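Long-range contact in Lmo0812 protein (Listeria monocytogenes serovar 1/2a, PDB 4YF1), which probably acts as a guanosine-3',5'-bis(diphosphate) 3'-diphosphatase, a pyrophosphohydrolase of the HD-domain family: residues H35-R49 with L111-N124. Sequence-based numbering, arbitrary orientation.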
# COMPACT_ATOMS: atom_id res chain seq x y z
N HIS A 35 10.27 2.39 3.67
CA HIS A 35 9.53 2.78 4.86
C HIS A 35 8.05 2.36 4.80
O HIS A 35 7.58 1.72 5.71
CB HIS A 35 9.71 4.30 5.11
CG HIS A 35 8.97 4.82 6.30
ND1 HIS A 35 9.33 4.51 7.59
CD2 HIS A 35 7.90 5.65 6.40
CE1 HIS A 35 8.51 5.12 8.44
NE2 HIS A 35 7.63 5.81 7.73
N PRO A 36 7.33 2.66 3.69
CA PRO A 36 5.91 2.26 3.64
C PRO A 36 5.68 0.75 3.75
O PRO A 36 4.75 0.34 4.43
CB PRO A 36 5.45 2.75 2.27
CG PRO A 36 6.38 3.87 1.93
CD PRO A 36 7.71 3.45 2.50
N LEU A 37 6.50 -0.06 3.08
CA LEU A 37 6.36 -1.51 3.15
C LEU A 37 6.66 -2.02 4.56
O LEU A 37 5.98 -2.90 5.05
CB LEU A 37 7.24 -2.18 2.09
CG LEU A 37 6.71 -2.13 0.65
CD1 LEU A 37 5.51 -3.04 0.54
CD2 LEU A 37 6.32 -0.75 0.18
N ASN A 38 7.69 -1.46 5.20
CA ASN A 38 8.03 -1.88 6.57
C ASN A 38 6.98 -1.47 7.60
O ASN A 38 6.71 -2.22 8.54
CB ASN A 38 9.41 -1.32 7.03
CG ASN A 38 10.60 -2.01 6.38
OD1 ASN A 38 10.49 -3.04 5.71
ND2 ASN A 38 11.82 -1.45 6.62
N VAL A 39 6.39 -0.29 7.43
CA VAL A 39 5.34 0.19 8.33
C VAL A 39 4.09 -0.73 8.11
O VAL A 39 3.46 -1.17 9.05
CB VAL A 39 4.99 1.67 8.07
CG1 VAL A 39 3.69 2.07 8.70
CG2 VAL A 39 6.13 2.58 8.53
N ALA A 40 3.80 -1.03 6.85
CA ALA A 40 2.62 -1.92 6.55
C ALA A 40 2.80 -3.30 7.20
O ALA A 40 1.85 -3.88 7.72
CB ALA A 40 2.44 -2.05 5.04
N ARG A 41 4.02 -3.83 7.18
CA ARG A 41 4.33 -5.09 7.84
C ARG A 41 4.11 -5.05 9.35
O ARG A 41 3.54 -6.00 9.94
CB ARG A 41 5.76 -5.54 7.50
CG ARG A 41 6.27 -6.74 8.27
CD ARG A 41 7.66 -7.20 7.84
NE ARG A 41 8.12 -8.23 8.75
CZ ARG A 41 8.59 -8.00 9.97
NH1 ARG A 41 8.77 -6.73 10.42
NH2 ARG A 41 8.96 -9.02 10.74
N ILE A 42 4.58 -4.00 10.01
CA ILE A 42 4.38 -3.84 11.45
C ILE A 42 2.86 -3.86 11.76
O ILE A 42 2.42 -4.53 12.64
CB ILE A 42 5.00 -2.54 11.94
CG1 ILE A 42 6.53 -2.64 11.89
CG2 ILE A 42 4.55 -2.24 13.35
CD1 ILE A 42 7.25 -1.30 11.89
N LEU A 43 2.10 -3.13 10.99
CA LEU A 43 0.64 -3.06 11.23
C LEU A 43 -0.08 -4.40 10.95
O LEU A 43 -0.97 -4.78 11.72
CB LEU A 43 0.03 -1.93 10.41
CG LEU A 43 0.49 -0.52 10.85
CD1 LEU A 43 0.21 0.53 9.79
CD2 LEU A 43 -0.18 -0.12 12.16
N ARG A 44 0.34 -5.09 9.89
CA ARG A 44 -0.27 -6.38 9.50
C ARG A 44 0.02 -7.40 10.57
O ARG A 44 -0.88 -8.11 11.04
CB ARG A 44 0.24 -6.83 8.11
CG ARG A 44 -0.19 -8.24 7.69
CD ARG A 44 0.23 -8.62 6.28
NE ARG A 44 1.61 -8.21 5.95
CZ ARG A 44 1.95 -7.15 5.23
NH1 ARG A 44 3.24 -6.89 4.99
NH2 ARG A 44 1.02 -6.30 4.78
N ARG A 45 1.28 -7.44 11.01
CA ARG A 45 1.66 -8.39 12.03
C ARG A 45 0.99 -8.14 13.36
O ARG A 45 0.90 -9.05 14.18
CB ARG A 45 3.20 -8.40 12.20
CG ARG A 45 3.90 -9.09 11.04
CD ARG A 45 5.39 -8.89 11.16
NE ARG A 45 5.95 -9.50 12.36
CZ ARG A 45 6.28 -10.80 12.47
NH1 ARG A 45 6.03 -11.68 11.50
NH2 ARG A 45 6.82 -11.23 13.61
N ALA A 46 0.51 -6.91 13.58
CA ALA A 46 -0.15 -6.58 14.84
C ALA A 46 -1.64 -6.93 14.75
O ALA A 46 -2.35 -6.70 15.68
CB ALA A 46 0.00 -5.11 15.17
N GLY A 47 -2.10 -7.41 13.61
CA GLY A 47 -3.54 -7.83 13.47
C GLY A 47 -4.46 -6.76 12.89
O GLY A 47 -5.67 -6.99 12.77
N PHE A 48 -3.93 -5.60 12.48
CA PHE A 48 -4.82 -4.54 11.97
C PHE A 48 -5.41 -4.86 10.61
O PHE A 48 -4.79 -5.54 9.79
CB PHE A 48 -4.12 -3.17 11.97
CG PHE A 48 -3.89 -2.64 13.35
CD1 PHE A 48 -4.94 -2.04 14.04
CD2 PHE A 48 -2.64 -2.74 13.97
CE1 PHE A 48 -4.76 -1.59 15.34
CE2 PHE A 48 -2.46 -2.28 15.26
CZ PHE A 48 -3.51 -1.72 15.95
N ARG A 49 -6.64 -4.38 10.39
CA ARG A 49 -7.34 -4.65 9.15
C ARG A 49 -6.67 -3.97 7.98
O ARG A 49 -5.84 -3.05 8.15
CB ARG A 49 -8.81 -4.20 9.24
CG ARG A 49 -9.04 -2.72 9.39
CD ARG A 49 -10.45 -2.39 9.86
NE ARG A 49 -10.59 -0.97 10.19
CZ ARG A 49 -11.28 -0.06 9.52
NH1 ARG A 49 -12.05 -0.36 8.46
NH2 ARG A 49 -11.27 1.19 9.97
N LEU A 111 -7.56 3.48 18.60
CA LEU A 111 -6.45 2.50 18.51
C LEU A 111 -5.76 2.48 17.14
O LEU A 111 -4.49 2.50 17.07
CB LEU A 111 -6.87 1.08 18.91
CG LEU A 111 -5.80 -0.03 18.80
CD1 LEU A 111 -4.58 0.28 19.64
CD2 LEU A 111 -6.38 -1.40 19.20
N GLU A 112 -6.55 2.51 16.07
CA GLU A 112 -6.00 2.51 14.70
C GLU A 112 -5.15 3.76 14.44
O GLU A 112 -4.00 3.66 13.92
CB GLU A 112 -7.10 2.43 13.66
CG GLU A 112 -7.86 1.11 13.77
CD GLU A 112 -8.97 0.97 12.76
OE1 GLU A 112 -9.41 1.99 12.18
OE2 GLU A 112 -9.42 -0.19 12.56
N GLU A 113 -5.68 4.92 14.82
CA GLU A 113 -4.95 6.20 14.64
C GLU A 113 -3.66 6.21 15.41
O GLU A 113 -2.66 6.71 14.89
CB GLU A 113 -5.86 7.37 15.04
CG GLU A 113 -7.11 7.42 14.15
CD GLU A 113 -8.20 8.35 14.64
OE1 GLU A 113 -8.43 8.44 15.88
OE2 GLU A 113 -8.87 8.94 13.76
N LYS A 114 -3.68 5.70 16.64
CA LYS A 114 -2.44 5.60 17.46
C LYS A 114 -1.45 4.66 16.80
O LYS A 114 -0.27 4.96 16.68
CB LYS A 114 -2.77 5.08 18.85
CG LYS A 114 -3.58 6.04 19.69
CD LYS A 114 -4.09 5.37 20.94
CE LYS A 114 -4.67 6.36 21.96
NZ LYS A 114 -3.61 6.76 22.93
N ALA A 115 -1.95 3.55 16.29
CA ALA A 115 -1.05 2.55 15.70
C ALA A 115 -0.33 3.07 14.45
O ALA A 115 0.83 2.74 14.22
CB ALA A 115 -1.82 1.26 15.37
N LEU A 116 -1.02 3.89 13.66
CA LEU A 116 -0.42 4.45 12.45
C LEU A 116 0.77 5.33 12.78
O LEU A 116 1.83 5.29 12.10
CB LEU A 116 -1.45 5.27 11.72
CG LEU A 116 -2.46 4.37 11.01
CD1 LEU A 116 -3.71 5.20 10.74
CD2 LEU A 116 -1.86 3.82 9.73
N ILE A 117 0.60 6.12 13.83
CA ILE A 117 1.68 7.02 14.27
C ILE A 117 2.83 6.22 14.87
O ILE A 117 4.00 6.49 14.53
CB ILE A 117 1.18 8.05 15.31
CG1 ILE A 117 0.19 9.01 14.65
CG2 ILE A 117 2.38 8.84 15.90
CD1 ILE A 117 -0.57 9.93 15.59
N VAL A 118 2.55 5.31 15.79
CA VAL A 118 3.65 4.56 16.43
C VAL A 118 4.43 3.68 15.43
O VAL A 118 5.66 3.67 15.46
CB VAL A 118 3.19 3.78 17.65
CG1 VAL A 118 4.31 3.03 18.29
CG2 VAL A 118 2.50 4.67 18.68
N ALA A 119 3.72 3.02 14.51
CA ALA A 119 4.38 2.19 13.50
C ALA A 119 5.33 3.02 12.63
O ALA A 119 6.44 2.59 12.32
CB ALA A 119 3.37 1.47 12.64
N ASP A 120 4.87 4.19 12.24
CA ASP A 120 5.68 5.11 11.45
C ASP A 120 6.95 5.49 12.23
O ASP A 120 8.06 5.45 11.69
CB ASP A 120 4.87 6.37 11.14
CG ASP A 120 5.71 7.45 10.43
OD1 ASP A 120 6.25 7.17 9.35
OD2 ASP A 120 5.77 8.58 10.93
N LYS A 121 6.79 5.84 13.50
CA LYS A 121 7.98 6.22 14.35
C LYS A 121 8.90 5.08 14.64
O LYS A 121 10.10 5.26 14.77
CB LYS A 121 7.55 6.83 15.67
CG LYS A 121 7.36 8.31 15.59
CD LYS A 121 6.27 8.68 14.64
CE LYS A 121 6.65 9.94 13.91
NZ LYS A 121 5.41 10.44 13.24
N LEU A 122 8.32 3.90 14.81
CA LEU A 122 9.11 2.70 15.07
C LEU A 122 10.05 2.38 13.92
O LEU A 122 11.24 2.15 14.15
CB LEU A 122 8.19 1.49 15.37
CG LEU A 122 8.86 0.13 15.59
CD1 LEU A 122 9.96 0.13 16.62
CD2 LEU A 122 7.83 -0.96 15.93
N ASP A 123 9.55 2.37 12.68
CA ASP A 123 10.44 2.08 11.57
C ASP A 123 11.54 3.17 11.47
O ASP A 123 12.68 2.84 11.17
CB ASP A 123 9.71 1.98 10.25
CG ASP A 123 10.64 1.56 9.12
OD1 ASP A 123 11.20 0.43 9.15
OD2 ASP A 123 10.80 2.36 8.18
N ASN A 124 11.17 4.44 11.69
CA ASN A 124 12.16 5.56 11.66
C ASN A 124 13.26 5.35 12.70
O ASN A 124 14.44 5.43 12.36
CB ASN A 124 11.47 6.91 11.93
CG ASN A 124 10.60 7.39 10.78
OD1 ASN A 124 10.63 6.84 9.67
ND2 ASN A 124 9.81 8.45 11.04
O HOH W 1 -7.99 -3.32 12.76
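His35 bridges two aspartates of helix 111-132, using both ring nitrogens. ND1 donates to the anti lone pair of Asp123 OD2 (2.7 Å), slightly tilted from the ring plane. NE2 donates to Asp120 OD1 (2.5 Å), which it meets nearly head-on to the C-O bond and almost within the ring plane, while the Asp120 carboxylate stands 74° to that plane. A chi1 of 179° turns the ring away from its own backbone N and out to the aspartates, and the two bonds together fix its rotation; Val39 CG2 lies over one face, towards the rim. Asp123 is gripped a second time, since Asn38 ND2 donates to its OD1 (3.2 Å); ND2 also bonds Gly29 O, its stronger partner, while Asp120 OD2 takes a salt bridge from Lys121 NZ and a hydrogen bond with His87 NE2.

Apolar packing fills the middle, where the axes of 35-45 and 111-124 pass 9.0 Å apart at closest, their N-to-C directions 127° apart. Ala119 CB sits among Val39 CG1, Ile42 CG2 and Leu43 CD2. Val39 and Ala119 are where the two backbones come nearest (CA to CA 5.6 Å), as the small alanine allows. Leu43 also sends CD1 to Leu116 CD2. Past the Schellman turn at Gly47, the Phe48 ring brings CZ against Ala115 CB (3.5 Å) and its edge to Leu111 CG.

At the far end Arg49 takes Glu112 side-on in a salt bridge: NE to OE2 (2.8 Å) and NH2 to OE1 (3.0 Å), the planes nearly coplanar. NH1 turns to Glu79.

The pairing of these helices places His35 beside Asp120, and with His59 and Asp60 they probably form the H...HD...D signature of HD-domain phosphohydrolases; no metal is bound to them here.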